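Local coordinates for protein RsfP (Uncultured bacterium, PDB 4GLJ) that probably acts as a methylthioadenosine phosphorylase, splitting methylthioadenosine with phosphate, and binds the dye rhodamine B, at residues S180-S185 with F223-P228; Q28-K33 with D48-E53. One frame throughout, in Å; residues are numbered along the deposited sequence.

Contact 1 (S180-S185 with F223-P228); sequences STRAES and FDCWHP. With RHB (N-[9-(2-carboxyphenyl)-6-(diethylamino)-3H-xanthen-3-ylidene]-N-ethylethanaminium), chain C.
Asp224 CG is anti to its backbone N (chi1 -160°), and Ser185 OG lies beside its own N, anti to the carbonyl carbon (chi1 -65°); with these torsions the two groups meet. Ser185 OG donates a hydrogen bond to Asp224 OD2 at 2.7 Å. The donor stands above the carboxylate plane, 40° out of it. Ser180 CB also reaches Asp224 OD2, at 3.4 Å. The other oxygen, Asp224 OD1, faces the dye and comes within 3.4 Å of O1 of RHB. Cys225 CA also lies near the dye, 3.5 Å from C22 of RHB. On the helix side, Trp226 CB packs on Ser185 CB at 3.9 Å. Cys225 is poorly ordered, and the very short approaches of its SG and its backbone O to 180-185 are doubtful.

The helix that carries Ser185 opens with a capping box. Glu184 N donates to Thr181 OG1 at 3.0 Å, and Thr181 N donates to Glu184 OE1 at 3.0 Å. Thr181 also bonds to Met117 of the second subunit, and Arg182 makes a salt bridge to Asp141 of that subunit. Trp226 NE1 bonds to Ser101 O in its own chain.

An alanine at Asp224 would probably leave the Ser185 hydroxyl without its acceptor and open a gap beside the dye's ring oxygen. The two carboxylate oxygens divide their work. One holds the loop to the helix start at the subunit interface, and the other lines the rhodamine B pocket.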
loop_
_atom_site.group_PDB
_atom_site.type_symbol
_atom_site.label_atom_id
_atom_site.label_comp_id
_atom_site.label_asym_id
_atom_site.label_seq_id
_atom_site.Cartn_x
_atom_site.Cartn_y
_atom_site.Cartn_z
ATOM N N SER A 180 7.830 -0.955 -13.407
ATOM C CA SER A 180 6.730 0.011 -13.317
ATOM C C SER A 180 6.054 0.173 -14.636
ATOM O O SER A 180 6.727 0.094 -15.715
ATOM C CB SER A 180 7.312 1.383 -12.937
ATOM O OG SER A 180 7.793 1.300 -11.601
ATOM N N THR A 181 4.754 0.471 -14.604
ATOM C CA THR A 181 4.091 0.888 -15.852
ATOM C C THR A 181 4.602 2.306 -16.222
ATOM O O THR A 181 5.146 2.985 -15.346
ATOM C CB THR A 181 2.535 0.956 -15.683
ATOM O OG1 THR A 181 2.231 2.092 -14.852
ATOM C CG2 THR A 181 1.932 -0.336 -15.044
ATOM N N ARG A 182 4.377 2.765 -17.467
ATOM C CA ARG A 182 4.780 4.128 -17.831
ATOM C C ARG A 182 4.055 5.131 -17.028
ATOM O O ARG A 182 4.626 6.173 -16.685
ATOM C CB ARG A 182 4.595 4.462 -19.321
ATOM C CG ARG A 182 5.433 3.569 -20.192
ATOM C CD ARG A 182 5.318 3.997 -21.630
ATOM N NE ARG A 182 5.596 2.892 -22.547
ATOM C CZ ARG A 182 6.829 2.433 -22.732
ATOM N NH1 ARG A 182 7.846 3.022 -22.100
ATOM N NH2 ARG A 182 7.075 1.447 -23.597
ATOM N N ALA A 183 2.758 4.913 -16.762
ATOM C CA ALA A 183 1.995 5.876 -15.948
ATOM C C ALA A 183 2.520 5.953 -14.512
ATOM O O ALA A 183 2.511 7.041 -13.912
ATOM C CB ALA A 183 0.467 5.545 -15.927
ATOM N N GLU A 184 2.974 4.836 -13.966
ATOM C CA GLU A 184 3.569 4.869 -12.634
ATOM C C GLU A 184 4.882 5.628 -12.675
ATOM O O GLU A 184 5.087 6.493 -11.807
ATOM C CB GLU A 184 3.810 3.464 -12.050
ATOM C CG GLU A 184 2.498 2.767 -11.625
ATOM C CD GLU A 184 2.587 1.228 -11.530
ATOM O OE1 GLU A 184 3.683 0.567 -11.824
ATOM O OE2 GLU A 184 1.542 0.648 -11.079
ATOM N N SER A 185 5.714 5.355 -13.684
ATOM C CA SER A 185 6.972 6.101 -13.834
ATOM C C SER A 185 6.757 7.579 -13.939
ATOM O O SER A 185 7.489 8.325 -13.305
ATOM C CB SER A 185 7.746 5.677 -15.062
ATOM O OG SER A 185 8.112 4.391 -14.857
ATOM N N PHE A 223 17.311 3.409 -17.614
ATOM C CA PHE A 223 16.183 4.274 -17.402
ATOM C C PHE A 223 15.135 3.262 -16.973
ATOM O O PHE A 223 15.200 2.072 -17.348
ATOM C CB PHE A 223 15.954 5.188 -18.618
ATOM C CG PHE A 223 17.077 6.190 -18.844
ATOM C CD1 PHE A 223 17.979 6.038 -19.937
ATOM C CD2 PHE A 223 17.257 7.297 -17.950
ATOM C CE1 PHE A 223 19.014 6.961 -20.128
ATOM C CE2 PHE A 223 18.285 8.214 -18.148
ATOM C CZ PHE A 223 19.156 8.058 -19.234
ATOM N N ASP A 224 14.196 3.735 -16.170
ATOM C CA ASP A 224 13.025 2.970 -15.893
ATOM C C ASP A 224 12.443 2.963 -17.300
ATOM O O ASP A 224 13.041 3.506 -18.236
ATOM C CB ASP A 224 12.203 3.610 -14.784
ATOM C CG ASP A 224 11.273 2.628 -14.152
ATOM O OD1 ASP A 224 11.492 1.390 -14.168
ATOM O OD2 ASP A 224 10.197 3.065 -13.731
ATOM N N CYS A 225 11.298 2.296 -17.423
ATOM C CA CYS A 225 10.468 2.177 -18.642
ATOM C C CYS A 225 9.984 3.484 -19.323
ATOM O O CYS A 225 9.476 3.419 -20.447
ATOM C CB CYS A 225 9.244 1.362 -18.216
ATOM S SG CYS A 225 8.120 2.241 -17.100
ATOM N N TRP A 226 10.107 4.641 -18.660
ATOM C CA TRP A 226 9.736 5.931 -19.264
ATOM C C TRP A 226 10.545 6.236 -20.521
ATOM O O TRP A 226 10.403 7.299 -21.126
ATOM C CB TRP A 226 9.693 7.047 -18.206
ATOM C CG TRP A 226 11.051 7.592 -17.821
ATOM C CD1 TRP A 226 12.008 7.000 -17.001
ATOM C CD2 TRP A 226 11.657 8.866 -18.246
ATOM N NE1 TRP A 226 13.128 7.791 -16.897
ATOM C CE2 TRP A 226 12.985 8.920 -17.615
ATOM C CE3 TRP A 226 11.253 9.924 -19.061
ATOM C CZ2 TRP A 226 13.842 9.989 -17.801
ATOM C CZ3 TRP A 226 12.129 10.998 -19.239
ATOM C CH2 TRP A 226 13.390 11.029 -18.622
ATOM N N HIS A 227 11.388 5.271 -20.908
ATOM C CA HIS A 227 12.165 5.259 -22.154
ATOM C C HIS A 227 11.850 4.076 -23.053
ATOM O O HIS A 227 11.984 2.927 -22.617
ATOM C CB HIS A 227 13.648 5.222 -21.787
ATOM C CG HIS A 227 14.281 6.587 -21.645
ATOM N ND1 HIS A 227 15.117 7.097 -22.570
ATOM C CD2 HIS A 227 14.177 7.549 -20.640
ATOM C CE1 HIS A 227 15.528 8.319 -22.182
ATOM N NE2 HIS A 227 14.954 8.594 -20.999
ATOM N N PRO A 228 11.423 4.336 -24.317
ATOM C CA PRO A 228 11.140 3.266 -25.301
ATOM C C PRO A 228 12.365 2.429 -25.721
ATOM O O PRO A 228 12.887 2.606 -26.831
ATOM C CB PRO A 228 10.569 4.031 -26.511
ATOM C CG PRO A 228 10.077 5.327 -25.959
ATOM C CD PRO A 228 11.014 5.661 -24.830
HETATM O O2 RHB C . 17.129 -1.531 -17.187
HETATM C C26 RHB C . 17.869 -2.496 -17.486
HETATM C C19 RHB C . 18.016 -3.558 -16.430
HETATM C C14 RHB C . 17.135 -3.546 -15.378
HETATM C C15 RHB C . 17.234 -4.509 -14.381
HETATM C C16 RHB C . 18.236 -5.473 -14.403
HETATM C C17 RHB C . 19.143 -5.479 -15.455
HETATM C C18 RHB C . 19.028 -4.518 -16.454
HETATM C C9 RHB C . 16.023 -2.567 -15.330
HETATM C C8 RHB C . 15.283 -2.224 -16.562
HETATM C C13 RHB C . 15.701 -2.804 -17.752
HETATM C C12 RHB C . 15.055 -2.491 -18.936
HETATM C C11 RHB C . 13.980 -1.608 -18.943
HETATM N N1 RHB C . 13.381 -1.360 -20.210
HETATM C C35 RHB C . 12.924 -2.624 -20.825
HETATM C C36 RHB C . 13.841 -3.072 -21.947
HETATM C C22 RHB C . 12.245 -0.414 -20.155
HETATM C C23 RHB C . 11.106 -0.890 -21.042
HETATM C C10 RHB C . 13.557 -1.022 -17.730
HETATM C C7 RHB C . 14.205 -1.332 -16.510
HETATM O O1 RHB C . 13.825 -0.763 -15.282
HETATM C C1 RHB C . 14.476 -1.066 -14.078
HETATM C C2 RHB C . 15.566 -1.958 -14.062
HETATM C C6 RHB C . 14.085 -0.506 -12.849
HETATM C C5 RHB C . 14.808 -0.874 -11.696
HETATM C C4 RHB C . 15.883 -1.743 -11.702
HETATM C C3 RHB C . 16.263 -2.296 -12.903
HETATM N N2 RHB C . 14.427 -0.414 -10.452
HETATM C C24 RHB C . 12.990 -0.372 -10.620
HETATM C C25 RHB C . 12.402 -1.074 -9.430
HETATM C C33 RHB C . 14.579 -1.546 -9.535
HETATM C C34 RHB C . 16.043 -1.912 -9.338
HETATM O O3 RHB C . 18.478 -2.551 -18.591
#

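Contact 2 (Q28-K33 with D48-E53); sequences QALTNK and DIVLGE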
loop_
_atom_site.group_PDB
_atom_site.type_symbol
_atom_site.label_atom_id
_atom_site.label_comp_id
_atom_site.label_asym_id
_atom_site.label_seq_id
_atom_site.Cartn_x
_atom_site.Cartn_y
_atom_site.Cartn_z
ATOM N N GLN A 28 35.065 -10.194 -3.121
ATOM C CA GLN A 28 36.382 -10.798 -3.458
ATOM C C GLN A 28 37.622 -10.296 -2.672
ATOM O O GLN A 28 38.457 -11.106 -2.247
ATOM C CB GLN A 28 36.637 -10.631 -4.971
ATOM C CG GLN A 28 37.994 -11.097 -5.502
ATOM C CD GLN A 28 38.035 -12.590 -5.779
ATOM O OE1 GLN A 28 37.454 -13.387 -5.039
ATOM N NE2 GLN A 28 38.719 -12.977 -6.850
ATOM N N ALA A 29 37.758 -8.982 -2.483
ATOM C CA ALA A 29 38.992 -8.445 -1.899
ATOM C C ALA A 29 39.191 -8.683 -0.366
ATOM O O ALA A 29 40.312 -8.556 0.140
ATOM C CB ALA A 29 39.169 -6.973 -2.268
ATOM N N LEU A 30 38.141 -9.051 0.376
ATOM C CA LEU A 30 38.340 -9.270 1.824
ATOM C C LEU A 30 39.315 -10.402 2.087
ATOM O O LEU A 30 39.264 -11.435 1.415
ATOM C CB LEU A 30 37.033 -9.579 2.546
ATOM C CG LEU A 30 35.888 -8.579 2.394
ATOM C CD1 LEU A 30 34.601 -9.220 2.953
ATOM C CD2 LEU A 30 36.203 -7.255 3.078
ATOM N N THR A 31 40.180 -10.207 3.074
ATOM C CA THR A 31 41.064 -11.261 3.547
ATOM C C THR A 31 40.536 -11.977 4.786
ATOM O O THR A 31 39.705 -11.418 5.541
ATOM C CB THR A 31 42.452 -10.688 3.891
ATOM O OG1 THR A 31 42.311 -9.737 4.958
ATOM C CG2 THR A 31 43.057 -9.997 2.665
ATOM N N ASN A 32 41.039 -13.202 5.003
ATOM C CA ASN A 32 40.605 -14.097 6.079
ATOM C C ASN A 32 39.077 -14.162 6.138
ATOM O O ASN A 32 38.481 -14.066 7.238
ATOM C CB ASN A 32 41.196 -13.702 7.436
ATOM C CG ASN A 32 42.704 -14.004 7.523
ATOM O OD1 ASN A 32 43.144 -15.162 7.453
ATOM N ND2 ASN A 32 43.498 -12.958 7.655
ATOM N N LYS A 33 38.459 -14.314 4.961
ATOM C CA LYS A 33 37.009 -14.496 4.856
ATOM C C LYS A 33 36.584 -15.637 5.760
ATOM O O LYS A 33 37.312 -16.654 5.909
ATOM C CB LYS A 33 36.587 -14.807 3.427
ATOM C CG LYS A 33 36.673 -13.631 2.461
ATOM C CD LYS A 33 36.226 -14.091 1.069
ATOM C CE LYS A 33 36.585 -13.081 -0.010
ATOM N NZ LYS A 33 38.055 -13.062 -0.188
ATOM N N ASP A 48 24.397 -16.656 4.957
ATOM C CA ASP A 48 25.451 -16.505 5.959
ATOM C C ASP A 48 26.145 -15.162 5.739
ATOM O O ASP A 48 26.353 -14.756 4.616
ATOM C CB ASP A 48 26.473 -17.633 5.812
ATOM C CG ASP A 48 25.906 -18.997 6.171
ATOM O OD1 ASP A 48 24.813 -19.088 6.783
ATOM O OD2 ASP A 48 26.555 -19.993 5.850
ATOM N N ILE A 49 26.379 -14.415 6.803
ATOM C CA ILE A 49 27.125 -13.196 6.711
ATOM C C ILE A 49 28.634 -13.504 6.580
ATOM O O ILE A 49 29.198 -14.339 7.328
ATOM C CB ILE A 49 26.754 -12.341 7.916
ATOM C CG1 ILE A 49 25.317 -11.821 7.689
ATOM C CG2 ILE A 49 27.721 -11.176 8.121
ATOM C CD1 ILE A 49 24.625 -11.570 8.993
ATOM N N VAL A 50 29.257 -12.911 5.562
ATOM C CA VAL A 50 30.722 -13.050 5.383
ATOM C C VAL A 50 31.484 -11.917 6.127
ATOM O O VAL A 50 31.178 -10.725 5.990
ATOM C CB VAL A 50 31.180 -13.074 3.906
ATOM C CG1 VAL A 50 32.717 -13.196 3.817
ATOM C CG2 VAL A 50 30.604 -14.267 3.143
ATOM N N LEU A 51 32.435 -12.312 6.952
ATOM C CA LEU A 51 33.335 -11.377 7.638
ATOM C C LEU A 51 34.730 -11.477 7.047
ATOM O O LEU A 51 35.241 -12.558 6.773
ATOM C CB LEU A 51 33.381 -11.615 9.152
ATOM C CG LEU A 51 32.011 -11.426 9.823
ATOM C CD1 LEU A 51 31.985 -12.215 11.118
ATOM C CD2 LEU A 51 31.755 -9.968 10.096
ATOM N N GLY A 52 35.341 -10.323 6.844
ATOM C CA GLY A 52 36.687 -10.308 6.316
ATOM C C GLY A 52 37.255 -8.938 6.592
ATOM O O GLY A 52 36.528 -8.056 7.085
ATOM N N GLU A 53 38.541 -8.777 6.280
ATOM C CA GLU A 53 39.246 -7.515 6.480
ATOM C C GLU A 53 39.593 -6.896 5.138
ATOM O O GLU A 53 40.045 -7.567 4.223
ATOM C CB GLU A 53 40.506 -7.686 7.361
ATOM C CG GLU A 53 40.164 -7.753 8.853
ATOM C CD GLU A 53 39.541 -9.103 9.242
ATOM O OE1 GLU A 53 40.002 -10.149 8.698
ATOM O OE2 GLU A 53 38.600 -9.112 10.089
#
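Thr31 and Glu53 form an antiparallel hydrogen-bonded pair. Thr31 N donates to Glu53 O at 2.9 Å, with a nearly straight N-H...O angle of 171°. Glu53 N returns a bond to Thr31 O at 3.0 Å. The hydroxyl adds a third bond, from Thr31 OG1 to Glu53 O at 3.2 Å. Its OG1 sits between the backbone N and the carbonyl carbon (chi1 62°), which brings it back over the same acceptor. This donor lies above the carbonyl plane, while Thr31 N lies in it, so Glu53 O is gripped twice by one residue. The two side chains cross at about a right angle.

Next to this pair, Leu30 CB rests on Gly52 CA at 3.9 Å. Gly52 has no side chain to oppose it. Leu30 CD1 continues toward Val50 CG1, a loose apolar contact. Two residues after Thr31, Lys33 CA makes a CA-H...O contact of 3.2 Å with Leu51 O.

Further out, Lys33 folds back over its own segment. Its NZ donates to Leu30 O at 2.6 Å and to Gln28 O at 2.9 Å. The chain turns a corner at Asn32, whose backbone has positive phi. The carboxylate of Glu53 turns to other residues: OE2 bonds to Thr58 OG1 and makes a salt bridge to Arg34.

After the corner, Leu51 has backbone bonds with Arg34, within the pairing of 33-36 with 49-54. The contact is a single antiparallel bridge just before strand 33-36, which itself pairs antiparallel with 49-54 in the mixed sheet of this Phosphorylase superfamily protein.

From the N terminus, the chain leaves strand 16-20 and enters the loop that holds 28-33. Contact 2 closes a short loop of 14 residues, which holds most of strand 33-36, by bringing 28-33 onto strand 49-54. That strand also pairs with 57-63, which joins it to the rest of the mixed sheet. Contact 1 closes a longer excursion of 37 residues. It ties the start of helix 182-190 to the loop after strand 213-221. The two contacts neither nest nor cross, since contact 2 closes before contact 1 opens. Their centres are about 38 Å apart, on opposite sides of the chain's centre. Contact 1 borders the dye and the second subunit.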